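Local coordinates for protein alginase (Pseudoalteromonas, PDB 4Q8K) that probably degrades alginate by beta-elimination, as an alginate lyase of polysaccharide lyase family 18, at residues T204-E215 with K356-E367; L276-L287 with E297-F305. All coordinates share one frame; numbering follows the deposited sequence.

In the fold
Both contacts lie in a jelly-roll beta-sandwich, which uses two kinds of join. Interaction 1 zips two neighbouring strands within one sheet by backbone hydrogen bonds; the face of F208, M359 and Y364 is apolar and aromatic but also carries the E206-Y364-R366 polar cluster, while the other bears threonines, further charges and bridging waters. Interaction 2, nested within the loop closed by interaction 1, joins two neighbouring strands of that sheet, reaches across to strand 271-280 of the other and relies mostly on side-chain packing; its core is buried, its hairpin turn more exposed. The two meet where strands 204-216 and 284-292 run side by side: V212 N lies 2.7 Å from F285 O, a probable hydrogen bond.

Interaction 1. Residues T204-E215 with K356-E367; sequences TYEVFEATVKVE and KVTMTNVSYTRE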
loop_
_atom_site.group_PDB
_atom_site.type_symbol
_atom_site.label_atom_id
_atom_site.label_comp_id
_atom_site.label_asym_id
_atom_site.label_seq_id
_atom_site.Cartn_x
_atom_site.Cartn_y
_atom_site.Cartn_z
ATOM N N THR A 204 6.821 -18.496 3.885
ATOM C CA THR A 204 5.821 -18.115 4.866
ATOM C C THR A 204 4.403 -18.269 4.439
ATOM O O THR A 204 4.091 -18.151 3.300
ATOM C CB THR A 204 5.887 -16.627 5.295
ATOM O OG1 THR A 204 5.828 -15.784 4.155
ATOM C CG2 THR A 204 7.122 -16.345 5.985
ATOM N N TYR A 205 3.543 -18.418 5.423
ATOM C CA TYR A 205 2.128 -18.284 5.246
ATOM C C TYR A 205 1.705 -17.024 6.011
ATOM O O TYR A 205 1.817 -16.978 7.188
ATOM C CB TYR A 205 1.377 -19.535 5.733
ATOM C CG TYR A 205 -0.104 -19.408 5.628
ATOM C CD1 TYR A 205 -0.760 -19.651 4.448
ATOM C CD2 TYR A 205 -0.839 -19.007 6.693
ATOM C CE1 TYR A 205 -2.105 -19.510 4.353
ATOM C CE2 TYR A 205 -2.181 -18.854 6.596
ATOM C CZ TYR A 205 -2.798 -19.112 5.425
ATOM O OH TYR A 205 -4.120 -18.943 5.363
ATOM N N GLU A 206 1.264 -15.999 5.298
ATOM C CA GLU A 206 0.813 -14.756 5.905
ATOM C C GLU A 206 -0.581 -14.402 5.502
ATOM O O GLU A 206 -0.951 -14.560 4.380
ATOM C CB GLU A 206 1.576 -13.565 5.406
ATOM C CG GLU A 206 3.027 -13.563 5.520
ATOM C CD GLU A 206 3.608 -12.395 4.736
ATOM O OE1 GLU A 206 3.707 -11.333 5.328
ATOM O OE2 GLU A 206 3.951 -12.587 3.574
ATOM N N VAL A 207 -1.309 -13.843 6.436
ATOM C CA VAL A 207 -2.632 -13.327 6.154
ATOM C C VAL A 207 -2.736 -11.938 6.764
ATOM O O VAL A 207 -2.481 -11.765 7.961
ATOM C CB VAL A 207 -3.720 -14.210 6.784
ATOM C CG1 VAL A 207 -5.097 -13.607 6.550
ATOM C CG2 VAL A 207 -3.646 -15.640 6.230
ATOM N N PHE A 208 -3.085 -10.948 5.945
ATOM C CA PHE A 208 -3.386 -9.618 6.449
ATOM C C PHE A 208 -4.814 -9.291 6.053
ATOM O O PHE A 208 -5.204 -9.483 4.899
ATOM C CB PHE A 208 -2.426 -8.571 5.869
ATOM C CG PHE A 208 -2.769 -7.148 6.248
ATOM C CD1 PHE A 208 -2.276 -6.594 7.410
ATOM C CD2 PHE A 208 -3.580 -6.364 5.430
ATOM C CE1 PHE A 208 -2.582 -5.274 7.763
ATOM C CE2 PHE A 208 -3.898 -5.064 5.772
ATOM C CZ PHE A 208 -3.394 -4.515 6.945
ATOM N N GLU A 209 -5.601 -8.833 7.020
ATOM C CA GLU A 209 -6.953 -8.388 6.747
ATOM C C GLU A 209 -7.204 -7.082 7.475
ATOM O O GLU A 209 -6.731 -6.891 8.595
ATOM C CB GLU A 209 -7.985 -9.440 7.168
ATOM C CG GLU A 209 -9.415 -9.077 6.768
ATOM C CD GLU A 209 -10.349 -10.274 6.701
ATOM O OE1 GLU A 209 -9.954 -11.384 7.119
ATOM O OE2 GLU A 209 -11.487 -10.098 6.213
ATOM N N ALA A 210 -7.938 -6.186 6.825
ATOM C CA ALA A 210 -8.293 -4.913 7.417
ATOM C C ALA A 210 -9.555 -4.355 6.772
ATOM O O ALA A 210 -9.848 -4.622 5.600
ATOM C CB ALA A 210 -7.143 -3.930 7.274
ATOM N N THR A 211 -10.318 -3.622 7.568
ATOM C CA THR A 211 -11.394 -2.778 7.083
ATOM C C THR A 211 -10.757 -1.417 6.795
ATOM O O THR A 211 -10.178 -0.781 7.691
ATOM C CB THR A 211 -12.497 -2.653 8.150
ATOM O OG1 THR A 211 -13.128 -3.928 8.324
ATOM C CG2 THR A 211 -13.545 -1.624 7.761
ATOM N N VAL A 212 -10.836 -0.991 5.538
ATOM C CA VAL A 212 -10.088 0.166 5.075
ATOM C C VAL A 212 -10.989 1.296 4.603
ATOM O O VAL A 212 -11.754 1.135 3.652
ATOM C CB VAL A 212 -9.140 -0.205 3.899
ATOM C CG1 VAL A 212 -8.297 1.005 3.492
ATOM C CG2 VAL A 212 -8.249 -1.377 4.258
ATOM N N LYS A 213 -10.878 2.446 5.259
ATOM C CA LYS A 213 -11.582 3.645 4.808
ATOM C C LYS A 213 -10.567 4.585 4.172
ATOM O O LYS A 213 -9.476 4.777 4.704
ATOM C CB LYS A 213 -12.308 4.316 5.977
ATOM C CG LYS A 213 -13.036 5.607 5.626
ATOM C CD LYS A 213 -13.707 6.213 6.862
ATOM C CE LYS A 213 -14.308 7.582 6.556
ATOM N NZ LYS A 213 -15.042 8.179 7.715
ATOM N N VAL A 214 -10.907 5.155 3.023
ATOM C CA VAL A 214 -9.976 6.040 2.339
ATOM C C VAL A 214 -10.624 7.392 2.102
ATOM O O VAL A 214 -11.723 7.472 1.569
ATOM C CB VAL A 214 -9.493 5.445 0.989
ATOM C CG1 VAL A 214 -8.514 6.387 0.316
ATOM C CG2 VAL A 214 -8.847 4.069 1.196
ATOM N N GLU A 215 -9.950 8.450 2.543
ATOM C CA GLU A 215 -10.389 9.812 2.274
ATOM C C GLU A 215 -9.222 10.501 1.586
ATOM O O GLU A 215 -8.135 10.607 2.158
ATOM C CB GLU A 215 -10.733 10.536 3.572
ATOM C CG GLU A 215 -11.878 9.921 4.360
ATOM C CD GLU A 215 -11.921 10.437 5.787
ATOM O OE1 GLU A 215 -12.579 11.473 6.020
ATOM O OE2 GLU A 215 -11.276 9.827 6.671
ATOM N N LYS A 356 -5.926 10.189 3.807
ATOM C CA LYS A 356 -6.016 9.522 5.090
ATOM C C LYS A 356 -6.559 8.117 4.895
ATOM O O LYS A 356 -7.706 7.942 4.483
ATOM C CB LYS A 356 -6.931 10.304 6.036
ATOM C CG LYS A 356 -7.094 9.647 7.402
ATOM C CD LYS A 356 -8.165 10.328 8.230
ATOM C CE LYS A 356 -7.722 11.723 8.649
ATOM N NZ LYS A 356 -8.652 12.323 9.645
ATOM N N VAL A 357 -5.723 7.125 5.180
ATOM C CA VAL A 357 -6.159 5.729 5.176
ATOM C C VAL A 357 -6.384 5.265 6.621
ATOM O O VAL A 357 -5.463 5.274 7.439
ATOM C CB VAL A 357 -5.156 4.806 4.454
ATOM C CG1 VAL A 357 -5.582 3.334 4.564
ATOM C CG2 VAL A 357 -5.029 5.201 2.986
ATOM N N THR A 358 -7.618 4.876 6.926
ATOM C CA THR A 358 -7.978 4.438 8.269
ATOM C C THR A 358 -8.229 2.938 8.255
ATOM O O THR A 358 -9.048 2.454 7.480
ATOM C CB THR A 358 -9.247 5.150 8.768
ATOM O OG1 THR A 358 -9.034 6.566 8.772
ATOM C CG2 THR A 358 -9.598 4.704 10.179
ATOM N N MET A 359 -7.522 2.205 9.107
ATOM C CA MET A 359 -7.680 0.759 9.134
ATOM C C MET A 359 -8.185 0.280 10.482
ATOM O O MET A 359 -7.635 0.637 11.518
ATOM C CB MET A 359 -6.358 0.071 8.795
ATOM C CG MET A 359 -5.938 0.258 7.366
ATOM S SD MET A 359 -4.566 -0.791 6.907
ATOM C CE MET A 359 -4.077 -0.048 5.350
ATOM N N THR A 360 -9.247 -0.520 10.445
ATOM C CA THR A 360 -9.867 -1.088 11.627
ATOM C C THR A 360 -10.056 -2.589 11.406
ATOM O O THR A 360 -9.818 -3.099 10.301
ATOM C CB THR A 360 -11.241 -0.454 11.893
ATOM O OG1 THR A 360 -12.026 -0.500 10.694
ATOM C CG2 THR A 360 -11.089 1.010 12.348
ATOM N N ASN A 361 -10.489 -3.294 12.451
ATOM C CA ASN A 361 -10.649 -4.745 12.378
ATOM C C ASN A 361 -9.447 -5.371 11.693
ATOM O O ASN A 361 -9.585 -6.111 10.719
ATOM C CB ASN A 361 -11.912 -5.116 11.608
ATOM C CG ASN A 361 -13.162 -4.516 12.206
ATOM O OD1 ASN A 361 -14.064 -4.090 11.481
ATOM N ND2 ASN A 361 -13.225 -4.470 13.532
ATOM N N VAL A 362 -8.266 -5.060 12.199
ATOM C CA VAL A 362 -7.039 -5.498 11.570
ATOM C C VAL A 362 -6.560 -6.821 12.154
ATOM O O VAL A 362 -6.597 -7.018 13.368
ATOM C CB VAL A 362 -5.945 -4.442 11.752
ATOM C CG1 VAL A 362 -4.663 -4.864 11.051
ATOM C CG2 VAL A 362 -6.440 -3.100 11.225
ATOM N N SER A 363 -6.119 -7.726 11.289
ATOM C CA SER A 363 -5.433 -8.927 11.744
ATOM C C SER A 363 -4.217 -9.239 10.880
ATOM O O SER A 363 -4.170 -8.915 9.699
ATOM C CB SER A 363 -6.386 -10.125 11.815
ATOM O OG SER A 363 -6.959 -10.389 10.550
ATOM N N TYR A 364 -3.210 -9.815 11.492
ATOM C CA TYR A 364 -2.046 -10.263 10.778
ATOM C C TYR A 364 -1.539 -11.545 11.382
ATOM O O TYR A 364 -1.364 -11.629 12.551
ATOM C CB TYR A 364 -0.925 -9.225 10.783
ATOM C CG TYR A 364 0.258 -9.653 10.012
ATOM C CD1 TYR A 364 0.275 -9.633 8.646
ATOM C CD2 TYR A 364 1.366 -10.120 10.652
ATOM C CE1 TYR A 364 1.383 -10.036 7.953
ATOM C CE2 TYR A 364 2.462 -10.539 9.976
ATOM C CZ TYR A 364 2.480 -10.506 8.633
ATOM O OH TYR A 364 3.582 -10.962 8.000
ATOM N N THR A 365 -1.332 -12.542 10.551
ATOM C CA THR A 365 -0.689 -13.762 10.998
ATOM C C THR A 365 0.444 -14.110 10.093
ATOM O O THR A 365 0.390 -13.886 8.921
ATOM C CB THR A 365 -1.646 -14.967 11.041
ATOM O OG1 THR A 365 -1.905 -15.388 9.724
ATOM C CG2 THR A 365 -2.917 -14.647 11.678
ATOM N N ARG A 366 1.461 -14.705 10.690
ATOM C CA ARG A 366 2.669 -15.047 10.022
ATOM C C ARG A 366 3.232 -16.356 10.565
ATOM O O ARG A 366 3.516 -16.459 11.717
ATOM C CB ARG A 366 3.687 -13.963 10.271
ATOM C CG ARG A 366 5.030 -14.166 9.651
ATOM C CD ARG A 366 5.978 -13.065 10.107
ATOM N NE ARG A 366 7.246 -13.165 9.432
ATOM C CZ ARG A 366 7.461 -12.747 8.207
ATOM N NH1 ARG A 366 6.498 -12.186 7.544
ATOM N NH2 ARG A 366 8.625 -12.896 7.664
ATOM N N GLU A 367 3.337 -17.348 9.705
ATOM C CA GLU A 367 4.015 -18.599 10.021
ATOM C C GLU A 367 5.092 -18.963 9.031
ATOM O O GLU A 367 4.908 -18.937 7.849
ATOM C CB GLU A 367 3.034 -19.754 10.181
ATOM C CG GLU A 367 1.837 -19.725 9.281
ATOM C CD GLU A 367 0.533 -19.876 10.029
ATOM O OE1 GLU A 367 0.408 -19.328 11.126
ATOM O OE2 GLU A 367 -0.367 -20.554 9.514
HETATM O O HOH W 1 6.492 -10.634 4.982
HETATM O O HOH W 2 -4.860 -11.975 9.583
HETATM O O HOH W 3 -11.522 1.450 8.781
HETATM O O HOH W 4 -11.544 -6.479 8.374
HETATM O O HOH W 5 -9.816 7.562 6.295
HETATM O O HOH W 6 -10.911 12.967 7.718
#
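Y364 pairs with F208 but sends its hydroxyl two residues along the strand, to E206, in an antiparallel ladder between neighbouring strands of a jelly-roll beta-sandwich. Y364 OH donates to E206 OE1 over 2.7 Å, using that oxygen's anti lone pair; OE1 sits at the ring edge and the carboxylate stands 83° to the ring plane. R366 NH1 approaches the same hydroxyl oxygen, giving Y364 OH a hydrogen bond of 3.2 Å, and also forms a long salt bridge with E206 OE1. One water joins this carboxylate oxygen to NH1. A phenylalanine in place of Y364 would probably leave E206 OE1 without its short hydroxyl donor and R366 NH1 without that acceptor.

The aromatic part of this face continues at F208. Its CG is anti to the backbone N (chi1 174°), which carries the ring along the neighbouring strand until CZ meets M359 SD, 3.9 Å away, in an edge-on Met-aromatic contact. V362 CG1 touches the same ring at CE1, and farther along V212 CG1 packs on V357 CG1.

Outside the pair, H227 and N291 hydrogen-bond to E206 OE2, L197 O takes R366 NH2, and F317 and F319 of the opposing sheet meet the F208 ring. The backbone ladder runs from Y205 with E367 to E215 with K356, interrupted by a beta bulge where N361 turns the corner and the register slips by one residue. On the face that carries V207, S363 and T211 water bridges are frequent: one links V207 O with S363 OG, another T211 O with T360 OG1. At the far end E215 OE2 rests 3.5 Å from K356 CD, while a water takes a hydrogen bond from K356 NZ at 3.0 Å and gives one to E215 OE1 at 2.8 Å.

Interaction 2. Residues L276-L287 with E297-F305; sequences LGTMTSGETFNL and EVTAFGNSF
A300 CA comes within 3.2 Å of N286 O in a CA-H...O contact, with a similar one from L287 CA to T299 O, where strands 284-287 and 297-300 run roughly antiparallel at 154°. Beyond A300 the chain reverses in a type I' turn ending at N303, and the turn sets the F301 side chain toward 276-287. The F301 ring is clasped on both faces: F285 CB sits over one, 3.9 Å from the ring centroid, and G277 CA over the other at 4.0 Å. With CG between the backbone N and carbonyl carbon (chi1 67°), the F285 ring is turned to lie nearly parallel to that of F301 (16°), slid aside with little overlap, the centroids 4.9 Å apart. Having no side chain, G277 lets its CA lie flat against the ring, 3.7 Å from F301 CD2. M279 CB closes on the ring edge.

Next to this, V298 CG1 is shared by two leucines, touching L276 CD1 and L287 CD1 at 3.8 Å each. A300 CB packs beside F285 CD2. Water bridges N286 N and F301 N, weakly on the F301 side.

L276 and G277 both face V260 in a classic beta bulge of the sheet that contains strand 271-280, whereas F285 and the A300-N303 hairpin belong to the other sheet; such apolar interleaving between facing sheets is characteristic of the jelly-roll beta-sandwich.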
loop_
_atom_site.group_PDB
_atom_site.type_symbol
_atom_site.label_atom_id
_atom_site.label_comp_id
_atom_site.label_asym_id
_atom_site.label_seq_id
_atom_site.Cartn_x
_atom_site.Cartn_y
_atom_site.Cartn_z
ATOM N N LEU A 276 -10.140 -4.614 -8.680
ATOM C CA LEU A 276 -10.940 -5.181 -7.597
ATOM C C LEU A 276 -12.236 -4.413 -7.367
ATOM O O LEU A 276 -13.269 -4.996 -7.086
ATOM C CB LEU A 276 -10.105 -5.236 -6.308
ATOM C CG LEU A 276 -8.849 -6.102 -6.487
ATOM C CD1 LEU A 276 -7.848 -5.862 -5.363
ATOM C CD2 LEU A 276 -9.218 -7.594 -6.616
ATOM N N GLY A 277 -12.187 -3.092 -7.475
ATOM C CA GLY A 277 -13.380 -2.298 -7.264
ATOM C C GLY A 277 -13.123 -0.826 -7.480
ATOM O O GLY A 277 -12.059 -0.449 -7.963
ATOM N N THR A 278 -14.116 -0.012 -7.134
ATOM C CA THR A 278 -13.985 1.441 -7.119
ATOM C C THR A 278 -14.627 1.995 -5.854
ATOM O O THR A 278 -15.474 1.349 -5.243
ATOM C CB THR A 278 -14.677 2.099 -8.335
ATOM O OG1 THR A 278 -16.067 1.744 -8.343
ATOM C CG2 THR A 278 -14.030 1.662 -9.640
ATOM N N MET A 279 -14.214 3.200 -5.462
ATOM C CA MET A 279 -14.763 3.845 -4.280
ATOM C C MET A 279 -14.651 5.351 -4.418
ATOM O O MET A 279 -13.828 5.846 -5.183
ATOM C CB MET A 279 -14.001 3.414 -3.020
ATOM C CG MET A 279 -12.525 3.818 -3.017
ATOM S SD MET A 279 -11.603 3.098 -1.634
ATOM C CE MET A 279 -12.646 3.590 -0.253
ATOM N N THR A 280 -15.482 6.063 -3.667
ATOM C CA THR A 280 -15.326 7.498 -3.537
ATOM C C THR A 280 -14.753 7.826 -2.156
ATOM O O THR A 280 -14.820 7.020 -1.220
ATOM C CB THR A 280 -16.652 8.266 -3.810
ATOM O OG1 THR A 280 -17.662 7.853 -2.877
ATOM C CG2 THR A 280 -17.132 8.001 -5.234
ATOM N N SER A 281 -14.161 9.002 -2.045
ATOM C CA SER A 281 -13.554 9.430 -0.793
ATOM C C SER A 281 -14.547 9.346 0.365
ATOM O O SER A 281 -15.672 9.852 0.276
ATOM C CB SER A 281 -13.036 10.860 -0.935
ATOM O OG SER A 281 -12.341 11.251 0.228
ATOM N N GLY A 282 -14.136 8.693 1.449
ATOM C CA GLY A 282 -15.006 8.535 2.600
ATOM C C GLY A 282 -15.620 7.145 2.693
ATOM O O GLY A 282 -16.179 6.771 3.719
ATOM N N GLU A 283 -15.529 6.380 1.617
ATOM C CA GLU A 283 -16.087 5.032 1.617
ATOM C C GLU A 283 -15.123 4.029 2.242
ATOM O O GLU A 283 -13.953 4.342 2.463
ATOM C CB GLU A 283 -16.502 4.619 0.207
ATOM C CG GLU A 283 -17.753 5.343 -0.271
ATOM C CD GLU A 283 -18.280 4.806 -1.586
ATOM O OE1 GLU A 283 -19.518 4.752 -1.747
ATOM O OE2 GLU A 283 -17.463 4.443 -2.460
ATOM N N THR A 284 -15.624 2.827 2.526
ATOM C CA THR A 284 -14.850 1.815 3.231
ATOM C C THR A 284 -14.989 0.479 2.517
ATOM O O THR A 284 -16.050 0.177 1.974
ATOM C CB THR A 284 -15.345 1.659 4.689
ATOM O OG1 THR A 284 -15.224 2.912 5.382
ATOM C CG2 THR A 284 -14.549 0.588 5.433
ATOM N N PHE A 285 -13.913 -0.305 2.493
ATOM C CA PHE A 285 -13.973 -1.648 1.916
ATOM C C PHE A 285 -13.162 -2.620 2.760
ATOM O O PHE A 285 -12.430 -2.207 3.662
ATOM C CB PHE A 285 -13.486 -1.646 0.464
ATOM C CG PHE A 285 -12.010 -1.330 0.299
ATOM C CD1 PHE A 285 -11.561 -0.026 0.236
ATOM C CD2 PHE A 285 -11.081 -2.353 0.160
ATOM C CE1 PHE A 285 -10.208 0.251 0.068
ATOM C CE2 PHE A 285 -9.742 -2.087 -0.011
ATOM C CZ PHE A 285 -9.296 -0.784 -0.062
ATOM N N ASN A 286 -13.305 -3.910 2.478
ATOM C CA ASN A 286 -12.548 -4.922 3.189
ATOM C C ASN A 286 -11.388 -5.415 2.345
ATOM O O ASN A 286 -11.556 -5.731 1.162
ATOM C CB ASN A 286 -13.455 -6.097 3.571
ATOM C CG ASN A 286 -12.826 -7.008 4.611
ATOM O OD1 ASN A 286 -12.809 -6.683 5.800
ATOM N ND2 ASN A 286 -12.313 -8.153 4.173
ATOM N N LEU A 287 -10.209 -5.474 2.953
ATOM C CA LEU A 287 -9.011 -5.932 2.269
ATOM C C LEU A 287 -8.460 -7.199 2.912
ATOM O O LEU A 287 -8.232 -7.243 4.115
ATOM C CB LEU A 287 -7.927 -4.847 2.283
ATOM C CG LEU A 287 -6.599 -5.223 1.617
ATOM C CD1 LEU A 287 -6.758 -5.442 0.128
ATOM C CD2 LEU A 287 -5.564 -4.120 1.880
ATOM N N GLU A 297 -2.719 -13.952 -2.987
ATOM C CA GLU A 297 -4.099 -13.647 -3.306
ATOM C C GLU A 297 -4.577 -12.386 -2.594
ATOM O O GLU A 297 -4.332 -12.213 -1.399
ATOM C CB GLU A 297 -4.974 -14.823 -2.894
ATOM C CG GLU A 297 -6.449 -14.545 -2.931
ATOM C CD GLU A 297 -7.228 -15.717 -2.399
ATOM O OE1 GLU A 297 -7.931 -16.365 -3.194
ATOM O OE2 GLU A 297 -7.113 -16.007 -1.193
ATOM N N VAL A 298 -5.268 -11.519 -3.335
ATOM C CA VAL A 298 -5.860 -10.310 -2.774
ATOM C C VAL A 298 -7.359 -10.316 -3.006
ATOM O O VAL A 298 -7.814 -10.619 -4.114
ATOM C CB VAL A 298 -5.256 -9.041 -3.407
ATOM C CG1 VAL A 298 -5.856 -7.777 -2.769
ATOM C CG2 VAL A 298 -3.750 -9.056 -3.251
ATOM N N THR A 299 -8.118 -9.986 -1.963
ATOM C CA THR A 299 -9.567 -9.912 -2.057
ATOM C C THR A 299 -10.071 -8.565 -1.540
ATOM O O THR A 299 -9.685 -8.121 -0.456
ATOM C CB THR A 299 -10.246 -11.034 -1.244
ATOM O OG1 THR A 299 -9.803 -12.308 -1.720
ATOM C CG2 THR A 299 -11.757 -10.943 -1.336
ATOM N N ALA A 300 -10.920 -7.916 -2.327
ATOM C CA ALA A 300 -11.575 -6.687 -1.909
ATOM C C ALA A 300 -12.843 -6.492 -2.730
ATOM O O ALA A 300 -12.890 -6.881 -3.900
ATOM C CB ALA A 300 -10.634 -5.486 -2.051
ATOM N N PHE A 301 -13.873 -5.921 -2.108
ATOM C CA PHE A 301 -15.179 -5.736 -2.752
ATOM C C PHE A 301 -15.765 -7.065 -3.222
ATOM O O PHE A 301 -16.508 -7.101 -4.204
ATOM C CB PHE A 301 -15.086 -4.793 -3.956
ATOM C CG PHE A 301 -14.501 -3.446 -3.631
ATOM C CD1 PHE A 301 -15.313 -2.400 -3.224
ATOM C CD2 PHE A 301 -13.134 -3.229 -3.740
ATOM C CE1 PHE A 301 -14.769 -1.149 -2.931
ATOM C CE2 PHE A 301 -12.584 -1.987 -3.437
ATOM C CZ PHE A 301 -13.405 -0.951 -3.037
ATOM N N GLY A 302 -15.418 -8.149 -2.535
ATOM C CA GLY A 302 -15.901 -9.477 -2.900
ATOM C C GLY A 302 -15.210 -10.109 -4.101
ATOM O O GLY A 302 -15.544 -11.233 -4.495
ATOM N N ASN A 303 -14.255 -9.384 -4.683
ATOM C CA ASN A 303 -13.500 -9.852 -5.835
ATOM C C ASN A 303 -12.124 -10.341 -5.428
ATOM O O ASN A 303 -11.433 -9.685 -4.646
ATOM C CB ASN A 303 -13.344 -8.731 -6.873
ATOM C CG ASN A 303 -14.652 -8.384 -7.561
ATOM O OD1 ASN A 303 -14.984 -7.205 -7.741
ATOM N ND2 ASN A 303 -15.397 -9.403 -7.955
ATOM N N SER A 304 -11.723 -11.494 -5.953
ATOM C CA SER A 304 -10.416 -12.059 -5.631
ATOM C C SER A 304 -9.577 -12.311 -6.869
ATOM O O SER A 304 -10.095 -12.675 -7.926
ATOM C CB SER A 304 -10.552 -13.374 -4.860
ATOM O OG SER A 304 -11.358 -13.232 -3.709
ATOM N N PHE A 305 -8.274 -12.113 -6.714
ATOM C CA PHE A 305 -7.299 -12.461 -7.730
ATOM C C PHE A 305 -6.024 -12.908 -7.025
ATOM O O PHE A 305 -5.632 -12.316 -6.017
ATOM C CB PHE A 305 -7.020 -11.251 -8.636
ATOM C CG PHE A 305 -5.965 -11.502 -9.683
ATOM C CD1 PHE A 305 -6.203 -12.374 -10.729
ATOM C CD2 PHE A 305 -4.735 -10.862 -9.618
ATOM C CE1 PHE A 305 -5.235 -12.611 -11.690
ATOM C CE2 PHE A 305 -3.759 -11.095 -10.581
ATOM C CZ PHE A 305 -4.010 -11.958 -11.620
HETATM O O HOH W 7 -15.261 -4.975 0.499
HETATM O O HOH W 8 -11.930 -8.817 1.494
#